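Local coordinates for protein peruvianin-I (Thevetia peruviana, PDB 6ORM) that acts as a proteolytic enzyme of the plant's latex, a cysteine peptidase built on the cupin fold of germin-like proteins, at the glycan on A:Asn55, the interface of chains A and B and the interface of chains A and C. Sequence-based numbering; all coordinates share one arbitrary frame. Chains: chain A/B/C, Peruvianin-I.

Contact 1: the glycan on A:Asn55. Residues chain A 39, 41, 44-49, 55-57. With NAG (2-acetamido-2-deoxy-beta-D-glucopyranose), chain D; NAG (2-acetamido-2-deoxy-beta-D-glucopyranose), chain E; BMA (beta-D-mannopyranose), chain F.
O6 of the first sugar, NAG (chain D), is the best-held polar atom of this N-glycosylation site, gripped by one short bond and one weak one: it donates to the carbonyl oxygen O of A:Ala45 at 2.5 Å, and A:Ser47 OG adds the weak bond. The site is the Asn-Val-Thr sequon of a germin-like cupin, with ND2 of A:Asn55 bonded to C1 of NAG (chain D). A:Asn55 holds CG anti to its backbone N (chi1 173°), and its remaining amide N-H goes to A:Gly48 O at 2.8 Å, helping to set the rotation of the amide although A:Gly48 O lies out of its plane. The backbone N of A:Ser47 lies 3.0 Å from O6 of NAG (chain D) but directs its N-H to the ring oxygen O5 of the same sugar, at 3.2 Å. Further along, the acetamide methyl C8 of NAG (chain E) settles among A:Gln44, A:Gly41 and CG2 of A:Thr57, with CD of A:Gln44 3.7 Å from C8. An alanine in place of A:Gln44 would probably loosen this methyl, since the extended arm against it would be lost. One water links the phenol OH of A:Tyr39 to the acetamide O7 of NAG (chain E). BMA is not covered by protein.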
# COMPACT_ATOMS: atom_id res chain seq x y z
N TYR A 39 -5.63 -25.05 -9.63
CA TYR A 39 -4.86 -24.97 -10.87
C TYR A 39 -3.93 -26.18 -10.94
O TYR A 39 -3.18 -26.44 -10.00
CB TYR A 39 -4.04 -23.68 -10.96
CG TYR A 39 -3.31 -23.53 -12.28
CD1 TYR A 39 -4.00 -23.16 -13.43
CD2 TYR A 39 -1.95 -23.78 -12.37
CE1 TYR A 39 -3.34 -23.03 -14.64
CE2 TYR A 39 -1.28 -23.65 -13.57
CZ TYR A 39 -1.98 -23.28 -14.70
OH TYR A 39 -1.33 -23.15 -15.91
N GLY A 41 -1.78 -26.97 -13.66
CA GLY A 41 -0.79 -26.87 -14.73
C GLY A 41 0.51 -27.59 -14.45
O GLY A 41 1.16 -28.07 -15.38
N GLN A 44 1.60 -31.04 -15.97
CA GLN A 44 2.30 -31.16 -17.24
C GLN A 44 3.78 -30.92 -17.02
O GLN A 44 4.17 -29.85 -16.52
CB GLN A 44 1.70 -30.19 -18.25
CG GLN A 44 0.19 -30.09 -18.13
CD GLN A 44 -0.42 -29.04 -19.03
OE1 GLN A 44 0.24 -28.53 -19.94
NE2 GLN A 44 -1.68 -28.71 -18.78
N ALA A 45 4.60 -31.90 -17.39
CA ALA A 45 6.04 -31.77 -17.33
C ALA A 45 6.50 -30.66 -18.27
O ALA A 45 5.75 -30.25 -19.17
CB ALA A 45 6.70 -33.09 -17.70
N PRO A 46 7.70 -30.12 -18.06
CA PRO A 46 8.26 -29.18 -19.04
C PRO A 46 8.18 -29.75 -20.44
O PRO A 46 8.61 -30.88 -20.70
CB PRO A 46 9.71 -29.01 -18.57
CG PRO A 46 9.63 -29.23 -17.09
CD PRO A 46 8.61 -30.32 -16.91
N SER A 47 7.62 -28.96 -21.36
CA SER A 47 7.49 -29.39 -22.75
C SER A 47 8.70 -29.01 -23.59
O SER A 47 8.79 -29.44 -24.75
CB SER A 47 6.22 -28.79 -23.37
OG SER A 47 6.25 -27.38 -23.31
N GLY A 48 9.61 -28.22 -23.04
CA GLY A 48 10.80 -27.80 -23.76
C GLY A 48 11.63 -26.91 -22.86
O GLY A 48 11.23 -26.57 -21.74
N PHE A 49 12.80 -26.55 -23.36
CA PHE A 49 13.74 -25.74 -22.60
C PHE A 49 14.31 -24.67 -23.51
O PHE A 49 14.38 -24.86 -24.73
CB PHE A 49 14.87 -26.60 -22.00
CG PHE A 49 14.39 -27.60 -20.98
CD1 PHE A 49 13.86 -28.81 -21.37
CD2 PHE A 49 14.48 -27.31 -19.63
CE1 PHE A 49 13.42 -29.73 -20.44
CE2 PHE A 49 14.04 -28.22 -18.69
CZ PHE A 49 13.50 -29.43 -19.09
N ASN A 55 13.45 -24.38 -18.21
CA ASN A 55 12.02 -24.32 -18.47
C ASN A 55 11.33 -23.64 -17.30
O ASN A 55 11.53 -24.03 -16.15
CB ASN A 55 11.38 -25.70 -18.68
CG ASN A 55 9.88 -25.59 -18.78
OD1 ASN A 55 9.16 -25.70 -17.79
ND2 ASN A 55 9.40 -25.33 -19.99
N VAL A 56 10.49 -22.65 -17.60
CA VAL A 56 9.63 -22.02 -16.62
C VAL A 56 8.19 -22.37 -16.95
O VAL A 56 7.73 -22.16 -18.08
CB VAL A 56 9.82 -20.50 -16.58
CG1 VAL A 56 9.03 -19.91 -15.43
CG2 VAL A 56 11.29 -20.14 -16.46
N THR A 57 7.47 -22.91 -15.97
CA THR A 57 6.03 -23.10 -16.05
C THR A 57 5.40 -22.04 -15.15
O THR A 57 5.56 -22.09 -13.92
CB THR A 57 5.62 -24.51 -15.64
OG1 THR A 57 6.33 -25.46 -16.45
CG2 THR A 57 4.12 -24.72 -15.84
C1 NAG D . 7.99 -25.14 -20.20
C2 NAG D . 7.67 -24.62 -21.58
C3 NAG D . 6.24 -24.11 -21.62
C4 NAG D . 5.27 -25.15 -21.07
C5 NAG D . 5.76 -25.75 -19.76
C6 NAG D . 4.93 -26.92 -19.29
C7 NAG D . 9.46 -23.70 -22.99
C8 NAG D . 10.35 -22.53 -23.26
N2 NAG D . 8.60 -23.57 -21.98
O3 NAG D . 5.90 -23.77 -22.96
O4 NAG D . 4.03 -24.52 -20.79
O5 NAG D . 7.11 -26.21 -19.88
O6 NAG D . 5.03 -28.03 -20.17
O7 NAG D . 9.52 -24.73 -23.67
C1 NAG E . 3.09 -24.69 -21.85
C2 NAG E . 1.74 -24.27 -21.28
C3 NAG E . 0.66 -24.29 -22.36
C4 NAG E . 1.10 -23.48 -23.57
C5 NAG E . 2.46 -23.99 -24.06
C6 NAG E . 3.01 -23.20 -25.22
C7 NAG E . 1.52 -24.79 -18.89
C8 NAG E . 1.07 -25.81 -17.88
N2 NAG E . 1.36 -25.13 -20.17
O3 NAG E . -0.53 -23.74 -21.80
O4 NAG E . 0.16 -23.60 -24.63
O5 NAG E . 3.40 -23.89 -22.99
O6 NAG E . 3.51 -21.94 -24.80
O7 NAG E . 1.99 -23.71 -18.55
C1 BMA F . -0.80 -22.53 -24.56
C2 BMA F . -1.15 -22.10 -25.99
C3 BMA F . -2.23 -21.03 -25.91
C4 BMA F . -3.46 -21.52 -25.12
C5 BMA F . -3.02 -22.02 -23.72
C6 BMA F . -4.14 -22.72 -22.95
O2 BMA F . -1.71 -23.19 -26.71
O3 BMA F . -2.61 -20.59 -27.21
O4 BMA F . -4.39 -20.46 -24.98
O5 BMA F . -1.96 -22.99 -23.88
O6 BMA F . -5.34 -21.97 -23.07
O HOH W 1 1.15 -23.06 -15.87
O HOH W 2 8.28 -20.89 -20.66
O HOH W 3 7.39 -26.02 -25.25

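Contact 2: the interface of chains A and B. Residues chain A 4-8, 11, 69; chain B 3-4, 21-23, 92, 154-155.
Around B:Asn22 the N-terminal segment of chain A is packed tightly against chain B, in an interface between copies of one germin-like protein that is not an exact two-fold. The B:Asn22 side chain, with CG anti to its backbone N (chi1 -168°), offers both ends of its amide to chain A. Its ND2 donates to A:Gly5 O at 2.9 Å in a nearly straight bond, the donor standing above the carbonyl plane. Its OD1 accepts twice, both times on a lone pair: from A:Leu7 N at 2.8 Å and from NE2 of A:Gln8 at 2.9 Å. The A:Gln8 chain bends at chi2 (-73°), which brings its amide across that of B:Asn22 with the planes 75° apart, while its OE1 receives the backbone N of B:Gly23 at 2.9 Å. Beside this polar knot A:Leu7 loses the most surface to the partner: CD1 lies 3.6 Å from B:Gly23 CA, and CD2 crosses B:Asp3 at about a right angle and meets B:Pro4 tip to tip.

The other flank is wetter. Water joins A:Pro6 O to NE of B:Arg92, and two touching waters connect OE1 of A:Gln8 and O of B:Gly23 with A:Leu7 O and NE2 of B:Gln154. B:Arg92 lays one guanidinium face on the backbone of A:Gln8, and its NH2 donates to B:Asn155 O at 2.9 Å. ND2 of B:Asn155 reaches A:Leu7 O at 3.1 Å, on a lone pair.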
# COMPACT_ATOMS: atom_id res chain seq x y z
N PRO A 4 -2.20 -4.02 -5.44
CA PRO A 4 -3.39 -3.43 -4.82
C PRO A 4 -4.14 -4.47 -3.98
O PRO A 4 -4.24 -5.64 -4.35
CB PRO A 4 -4.22 -2.97 -6.02
CG PRO A 4 -3.20 -2.71 -7.08
CD PRO A 4 -2.14 -3.76 -6.89
N GLY A 5 -4.65 -4.02 -2.84
CA GLY A 5 -5.42 -4.88 -1.97
C GLY A 5 -6.74 -5.28 -2.60
O GLY A 5 -7.31 -4.55 -3.41
N PRO A 6 -7.23 -6.47 -2.26
CA PRO A 6 -8.53 -6.90 -2.78
C PRO A 6 -9.67 -6.18 -2.07
O PRO A 6 -9.61 -5.91 -0.87
CB PRO A 6 -8.55 -8.40 -2.47
CG PRO A 6 -7.67 -8.54 -1.27
CD PRO A 6 -6.58 -7.51 -1.44
N LEU A 7 -10.71 -5.87 -2.84
CA LEU A 7 -11.88 -5.17 -2.32
C LEU A 7 -13.10 -6.07 -2.23
O LEU A 7 -14.22 -5.58 -2.04
CB LEU A 7 -12.17 -3.94 -3.19
CG LEU A 7 -11.10 -2.85 -3.08
CD1 LEU A 7 -11.34 -1.72 -4.08
CD2 LEU A 7 -11.06 -2.32 -1.66
N GLN A 8 -12.90 -7.38 -2.35
CA GLN A 8 -13.95 -8.39 -2.20
C GLN A 8 -13.25 -9.73 -2.03
O GLN A 8 -12.02 -9.82 -2.07
CB GLN A 8 -14.92 -8.38 -3.39
CG GLN A 8 -14.28 -8.66 -4.75
CD GLN A 8 -13.44 -7.51 -5.26
OE1 GLN A 8 -13.93 -6.39 -5.42
NE2 GLN A 8 -12.17 -7.77 -5.52
N CYS A 11 -12.04 -12.37 -7.37
CA CYS A 11 -12.28 -11.59 -8.57
C CYS A 11 -11.57 -12.26 -9.74
O CYS A 11 -10.50 -11.82 -10.15
CB CYS A 11 -11.77 -10.15 -8.37
SG CYS A 11 -12.38 -8.93 -9.54
N THR A 69 -6.14 -10.17 -8.07
CA THR A 69 -6.31 -9.33 -6.88
C THR A 69 -5.74 -9.95 -5.60
O THR A 69 -5.75 -9.29 -4.57
CB THR A 69 -7.78 -8.95 -6.60
OG1 THR A 69 -8.48 -10.09 -6.07
CG2 THR A 69 -8.48 -8.45 -7.87
N ASP B 3 -7.01 -1.07 1.42
CA ASP B 3 -7.75 -0.65 0.24
C ASP B 3 -6.82 0.09 -0.72
O ASP B 3 -5.98 0.88 -0.27
CB ASP B 3 -8.92 0.25 0.63
CG ASP B 3 -10.15 -0.53 1.05
OD1 ASP B 3 -10.01 -1.70 1.45
OD2 ASP B 3 -11.26 0.04 0.97
N PRO B 4 -6.93 -0.14 -2.02
CA PRO B 4 -6.17 0.67 -2.98
C PRO B 4 -6.43 2.16 -2.77
O PRO B 4 -7.55 2.57 -2.47
CB PRO B 4 -6.69 0.19 -4.34
CG PRO B 4 -7.13 -1.21 -4.08
CD PRO B 4 -7.70 -1.20 -2.69
N ILE B 21 -14.80 -5.53 -11.56
CA ILE B 21 -13.39 -5.22 -11.35
C ILE B 21 -13.14 -5.24 -9.85
O ILE B 21 -14.07 -5.39 -9.05
CB ILE B 21 -12.97 -3.86 -11.95
CG1 ILE B 21 -13.68 -2.71 -11.22
CG2 ILE B 21 -13.25 -3.80 -13.45
CD1 ILE B 21 -13.25 -1.33 -11.70
N ASN B 22 -11.87 -5.12 -9.47
CA ASN B 22 -11.54 -4.94 -8.07
C ASN B 22 -12.25 -3.69 -7.55
O ASN B 22 -11.96 -2.58 -8.00
CB ASN B 22 -10.03 -4.83 -7.88
CG ASN B 22 -9.61 -4.94 -6.42
OD1 ASN B 22 -10.27 -5.62 -5.63
ND2 ASN B 22 -8.52 -4.28 -6.06
N GLY B 23 -13.19 -3.87 -6.63
CA GLY B 23 -14.02 -2.77 -6.18
C GLY B 23 -15.23 -2.59 -7.08
O GLY B 23 -15.98 -3.53 -7.32
N ARG B 92 -10.87 -8.32 6.00
CA ARG B 92 -10.02 -7.37 5.29
C ARG B 92 -9.99 -5.98 5.92
O ARG B 92 -9.71 -5.00 5.23
CB ARG B 92 -10.44 -7.27 3.82
CG ARG B 92 -10.33 -8.59 3.07
CD ARG B 92 -10.76 -8.45 1.62
NE ARG B 92 -12.14 -8.01 1.49
CZ ARG B 92 -13.19 -8.82 1.40
NH1 ARG B 92 -13.02 -10.14 1.43
NH2 ARG B 92 -14.41 -8.32 1.29
N GLN B 154 -13.71 -0.16 2.27
CA GLN B 154 -15.03 0.04 1.68
C GLN B 154 -15.86 -1.23 1.66
O GLN B 154 -17.08 -1.16 1.45
CB GLN B 154 -14.91 0.61 0.27
CG GLN B 154 -14.47 -0.41 -0.77
CD GLN B 154 -14.44 0.18 -2.17
OE1 GLN B 154 -13.76 1.17 -2.43
NE2 GLN B 154 -15.20 -0.43 -3.08
N ASN B 155 -15.24 -2.39 1.87
CA ASN B 155 -15.93 -3.67 1.85
C ASN B 155 -15.13 -4.66 2.68
O ASN B 155 -14.47 -5.55 2.12
CB ASN B 155 -16.13 -4.17 0.42
CG ASN B 155 -17.06 -5.38 0.36
OD1 ASN B 155 -17.90 -5.57 1.23
ND2 ASN B 155 -16.90 -6.19 -0.68
O HOH W 4 -11.67 -5.26 1.13
O HOH W 5 -16.35 -4.93 -5.02
O HOH W 6 -16.13 -3.40 -3.02

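Contact 3: the interface of chains A and C. Residues chain A 38, 40, 42-43; chain C 120-125.
The turn that follows strand 116-121 of chain C, in the cupin fold of this germin-like protein, receives the 3-10 helix 41-43 of chain A and the residues leading into it. At its centre the carboxylate of C:Asp125 takes the side-chain amine of A:Lys43 in a salt bridge, NZ lying 2.6 Å from OD1 and 2.8 Å from OD2. The lysine runs extended through CD and bends at its last torsion (chi4 105°), so that NZ turns onto the acid from above the carboxylate plane. A:Ser40 OG, anti to its own carbonyl carbon, donates to OD1 of C:Asp125 at 2.5 Å, also from above the plane. Within chain C the backbone N of C:Thr122 gives a straight bond of 2.9 Å to OD2 of C:Asp125, which helps to hold the carboxylate. Each oxygen thus accepts from at least two donors, which would probably keep the acid ionised. An alanine here, lacking the carboxylate, would probably weaken the hold of A:Lys43 and A:Ser40 on the turn and loosen it at C:Thr122. The side chains of A:Ile38 and C:Leu121 run alongside each other in opposite directions, CD1 3.6 Å from CD2. Toward A:Phe42, a water accepts its backbone N-H at 2.8 Å and reaches C:Gly124 O.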
# COMPACT_ATOMS: atom_id res chain seq x y z
N ILE A 38 -8.73 -24.17 -8.13
CA ILE A 38 -7.65 -25.13 -8.30
C ILE A 38 -6.94 -24.82 -9.61
O ILE A 38 -7.55 -24.35 -10.58
CB ILE A 38 -8.19 -26.58 -8.28
CG1 ILE A 38 -7.04 -27.60 -8.30
CG2 ILE A 38 -9.14 -26.82 -9.44
CD1 ILE A 38 -7.51 -29.04 -8.25
N SER A 40 -3.99 -26.90 -12.06
CA SER A 40 -3.31 -28.19 -12.19
C SER A 40 -2.22 -28.16 -13.26
O SER A 40 -1.78 -29.22 -13.71
CB SER A 40 -4.33 -29.29 -12.51
OG SER A 40 -5.19 -29.52 -11.41
N PHE A 42 0.91 -27.68 -13.18
CA PHE A 42 2.19 -28.31 -12.86
C PHE A 42 2.19 -29.81 -13.13
O PHE A 42 3.26 -30.42 -13.12
CB PHE A 42 2.56 -28.08 -11.39
CG PHE A 42 3.03 -26.69 -11.10
CD1 PHE A 42 3.52 -25.88 -12.11
CD2 PHE A 42 2.99 -26.19 -9.81
CE1 PHE A 42 3.96 -24.60 -11.84
CE2 PHE A 42 3.43 -24.91 -9.53
CZ PHE A 42 3.91 -24.11 -10.54
N LYS A 43 1.02 -30.41 -13.37
CA LYS A 43 0.98 -31.82 -13.74
C LYS A 43 1.53 -32.07 -15.13
O LYS A 43 1.87 -33.22 -15.45
CB LYS A 43 -0.45 -32.35 -13.61
CG LYS A 43 -0.89 -32.47 -12.18
CD LYS A 43 -2.02 -33.45 -12.03
CE LYS A 43 -2.37 -33.60 -10.58
NZ LYS A 43 -3.64 -32.90 -10.27
N ARG C 120 -10.46 -31.53 -4.48
CA ARG C 120 -9.45 -32.54 -4.21
C ARG C 120 -8.14 -32.15 -4.88
O ARG C 120 -8.12 -31.81 -6.07
CB ARG C 120 -9.92 -33.90 -4.73
CG ARG C 120 -9.06 -35.07 -4.34
CD ARG C 120 -9.57 -36.34 -4.98
NE ARG C 120 -8.87 -37.51 -4.48
CZ ARG C 120 -9.33 -38.28 -3.50
NH1 ARG C 120 -10.49 -38.00 -2.91
NH2 ARG C 120 -8.62 -39.33 -3.10
N LEU C 121 -7.06 -32.17 -4.11
CA LEU C 121 -5.73 -31.84 -4.61
C LEU C 121 -4.84 -33.07 -4.58
O LEU C 121 -4.82 -33.81 -3.58
CB LEU C 121 -5.09 -30.71 -3.80
CG LEU C 121 -5.86 -29.42 -3.54
CD1 LEU C 121 -4.96 -28.40 -2.86
CD2 LEU C 121 -6.43 -28.85 -4.83
N THR C 122 -4.11 -33.29 -5.66
CA THR C 122 -3.09 -34.33 -5.74
C THR C 122 -1.76 -33.64 -6.06
O THR C 122 -1.78 -32.44 -6.38
CB THR C 122 -3.49 -35.40 -6.76
OG1 THR C 122 -3.45 -34.84 -8.08
CG2 THR C 122 -4.90 -35.91 -6.48
N PRO C 123 -0.61 -34.31 -5.98
CA PRO C 123 0.67 -33.61 -6.14
C PRO C 123 0.75 -32.80 -7.42
O PRO C 123 0.44 -33.29 -8.51
CB PRO C 123 1.70 -34.75 -6.13
CG PRO C 123 1.06 -35.80 -5.31
CD PRO C 123 -0.40 -35.74 -5.65
N GLY C 124 1.20 -31.55 -7.29
CA GLY C 124 1.28 -30.61 -8.38
C GLY C 124 0.17 -29.57 -8.38
O GLY C 124 0.37 -28.47 -8.91
N ASP C 125 -0.98 -29.89 -7.80
CA ASP C 125 -2.11 -28.98 -7.80
C ASP C 125 -1.87 -27.77 -6.91
O ASP C 125 -1.19 -27.85 -5.88
CB ASP C 125 -3.38 -29.69 -7.33
CG ASP C 125 -3.92 -30.65 -8.37
OD1 ASP C 125 -3.69 -30.42 -9.57
OD2 ASP C 125 -4.58 -31.63 -7.98
O HOH W 7 -0.48 -26.83 -10.93

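Contact 4: the interface of chains A and C. Residues chain A 108, 110, 115-119; chain C 10, 32-34, 37.
Aromatic packing carries most of this contact between two copies of the germin-like protein. C:Phe37 meets two rings of chain A edge-to-face: the edge of A:Phe108 comes over its face, planes 85° apart, with CE2 of A:Phe108 3.7 Å from CD1 of C:Phe37. A:Tyr117 crosses C:Phe37 obliquely at 61°, its CD2 3.5 Å from CE2 of C:Phe37. The same tyrosine reaches tip to tip toward C:Phe10, again edge-to-face (planes 78°), its CZ 3.8 Å from CZ of C:Phe10. Within chain C, CZ of C:Phe37 sits over the centre of the C:Phe10 ring, so C:Phe10 and C:Phe37 probably brace each other.

Direct polar bonding is sparse by comparison. OG of C:Ser34, anti to its carbonyl carbon, accepts the backbone N-H of A:Val118 at 3.1 Å. Next to A:Val118 on the strand, A:Lys119 lays CD against CB of C:Ser34.

Water completes the edge. The phenol OH of A:Tyr117 holds a water at 2.6 Å that also touches C:Ala32 O, and a second water ties NE2 of A:Gln115 to the same carbonyl.

In the fold, strands 104-109 and 116-121 of chain A, with A:Gln115 just before the second, face 3-10 helix 34-37, residues 32-33 and the N-terminal C:Phe10 of chain C; the two-fold repeats the contact.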
# COMPACT_ATOMS: atom_id res chain seq x y z
N PHE A 108 21.86 -13.53 -5.67
CA PHE A 108 21.41 -12.22 -6.11
C PHE A 108 22.48 -11.18 -5.79
O PHE A 108 23.33 -11.38 -4.92
CB PHE A 108 20.06 -11.82 -5.48
CG PHE A 108 20.15 -11.37 -4.04
CD1 PHE A 108 20.40 -10.04 -3.73
CD2 PHE A 108 19.95 -12.27 -3.01
CE1 PHE A 108 20.48 -9.63 -2.41
CE2 PHE A 108 20.02 -11.86 -1.68
CZ PHE A 108 20.29 -10.53 -1.39
N SER A 110 23.16 -7.17 -4.67
CA SER A 110 22.56 -6.00 -4.05
C SER A 110 22.82 -4.75 -4.88
O SER A 110 23.59 -4.75 -5.84
CB SER A 110 23.09 -5.82 -2.63
OG SER A 110 24.36 -5.20 -2.63
N GLN A 115 27.22 -6.34 -4.60
CA GLN A 115 27.68 -7.40 -3.71
C GLN A 115 26.85 -8.65 -3.93
O GLN A 115 25.61 -8.59 -3.99
CB GLN A 115 27.60 -6.95 -2.25
CG GLN A 115 27.98 -8.06 -1.26
CD GLN A 115 28.36 -7.53 0.11
OE1 GLN A 115 28.42 -6.32 0.32
NE2 GLN A 115 28.61 -8.44 1.04
N LEU A 116 27.52 -9.79 -4.06
CA LEU A 116 26.87 -11.04 -4.43
C LEU A 116 26.60 -11.87 -3.18
O LEU A 116 27.51 -12.10 -2.38
CB LEU A 116 27.72 -11.83 -5.42
CG LEU A 116 27.23 -13.23 -5.75
CD1 LEU A 116 25.84 -13.20 -6.38
CD2 LEU A 116 28.22 -13.97 -6.65
N TYR A 117 25.35 -12.29 -3.00
CA TYR A 117 24.95 -13.22 -1.95
C TYR A 117 24.52 -14.51 -2.64
O TYR A 117 23.48 -14.54 -3.31
CB TYR A 117 23.84 -12.62 -1.09
CG TYR A 117 24.23 -11.28 -0.50
CD1 TYR A 117 24.08 -10.11 -1.23
CD2 TYR A 117 24.79 -11.19 0.77
CE1 TYR A 117 24.45 -8.88 -0.71
CE2 TYR A 117 25.17 -9.97 1.30
CZ TYR A 117 25.00 -8.82 0.56
OH TYR A 117 25.37 -7.61 1.08
N VAL A 118 25.31 -15.56 -2.47
CA VAL A 118 25.14 -16.79 -3.23
C VAL A 118 25.31 -17.99 -2.31
O VAL A 118 26.17 -17.99 -1.42
CB VAL A 118 26.15 -16.85 -4.41
CG1 VAL A 118 27.58 -16.69 -3.90
CG2 VAL A 118 25.99 -18.13 -5.21
N LYS A 119 24.47 -19.00 -2.51
CA LYS A 119 24.53 -20.22 -1.72
C LYS A 119 24.18 -21.41 -2.61
O LYS A 119 23.45 -21.28 -3.59
CB LYS A 119 23.57 -20.19 -0.52
CG LYS A 119 23.95 -19.21 0.58
CD LYS A 119 25.25 -19.60 1.27
CE LYS A 119 25.10 -20.90 2.05
NZ LYS A 119 26.36 -21.26 2.76
N PHE C 10 17.61 -5.14 1.79
CA PHE C 10 17.20 -6.13 2.77
C PHE C 10 17.36 -5.53 4.16
O PHE C 10 17.94 -4.45 4.33
CB PHE C 10 18.00 -7.43 2.62
CG PHE C 10 19.49 -7.24 2.55
CD1 PHE C 10 20.23 -7.04 3.70
CD2 PHE C 10 20.14 -7.26 1.33
CE1 PHE C 10 21.60 -6.86 3.64
CE2 PHE C 10 21.51 -7.08 1.26
CZ PHE C 10 22.24 -6.88 2.41
N ALA C 32 25.46 -8.46 6.83
CA ALA C 32 24.78 -9.60 6.23
C ALA C 32 25.73 -10.35 5.31
O ALA C 32 26.57 -9.76 4.63
CB ALA C 32 23.55 -9.13 5.45
N THR C 33 25.60 -11.68 5.31
CA THR C 33 26.38 -12.55 4.45
C THR C 33 25.44 -13.46 3.68
O THR C 33 24.23 -13.47 3.90
CB THR C 33 27.39 -13.39 5.25
OG1 THR C 33 26.68 -14.36 6.03
CG2 THR C 33 28.24 -12.52 6.17
N SER C 34 26.03 -14.21 2.74
CA SER C 34 25.26 -15.16 1.94
C SER C 34 24.46 -16.12 2.82
O SER C 34 23.33 -16.49 2.47
CB SER C 34 26.20 -15.93 1.01
OG SER C 34 26.89 -15.05 0.14
N PHE C 37 20.64 -15.56 3.71
CA PHE C 37 19.56 -15.58 2.74
C PHE C 37 19.12 -16.99 2.38
O PHE C 37 18.23 -17.15 1.53
CB PHE C 37 19.97 -14.78 1.50
CG PHE C 37 20.23 -13.33 1.81
CD1 PHE C 37 19.18 -12.43 1.87
CD2 PHE C 37 21.50 -12.89 2.12
CE1 PHE C 37 19.41 -11.10 2.18
CE2 PHE C 37 21.74 -11.57 2.43
CZ PHE C 37 20.69 -10.67 2.46
O HOH W 8 26.29 -7.33 3.54
O HOH W 9 29.27 -8.55 3.97

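Contacts 1 and 3 are neighbours, their centres about 14 Å apart, and they share the stretch 38-43: A:Tyr39 and A:Gly41 face the glycan while A:Ile38, A:Ser40, A:Phe42 and A:Lys43 face chain C. The sugar chain therefore probably lies near the edge of the A-C interface. Contact 4 belongs to that same two-fold interface, about 33 Å from contact 3, and strand 116-121 serves both, from chain A in one and chain C in the other. Contact 2, about 27 Å from contact 3, joins another neighbour, so the two interface types together probably build the six-copy assembly.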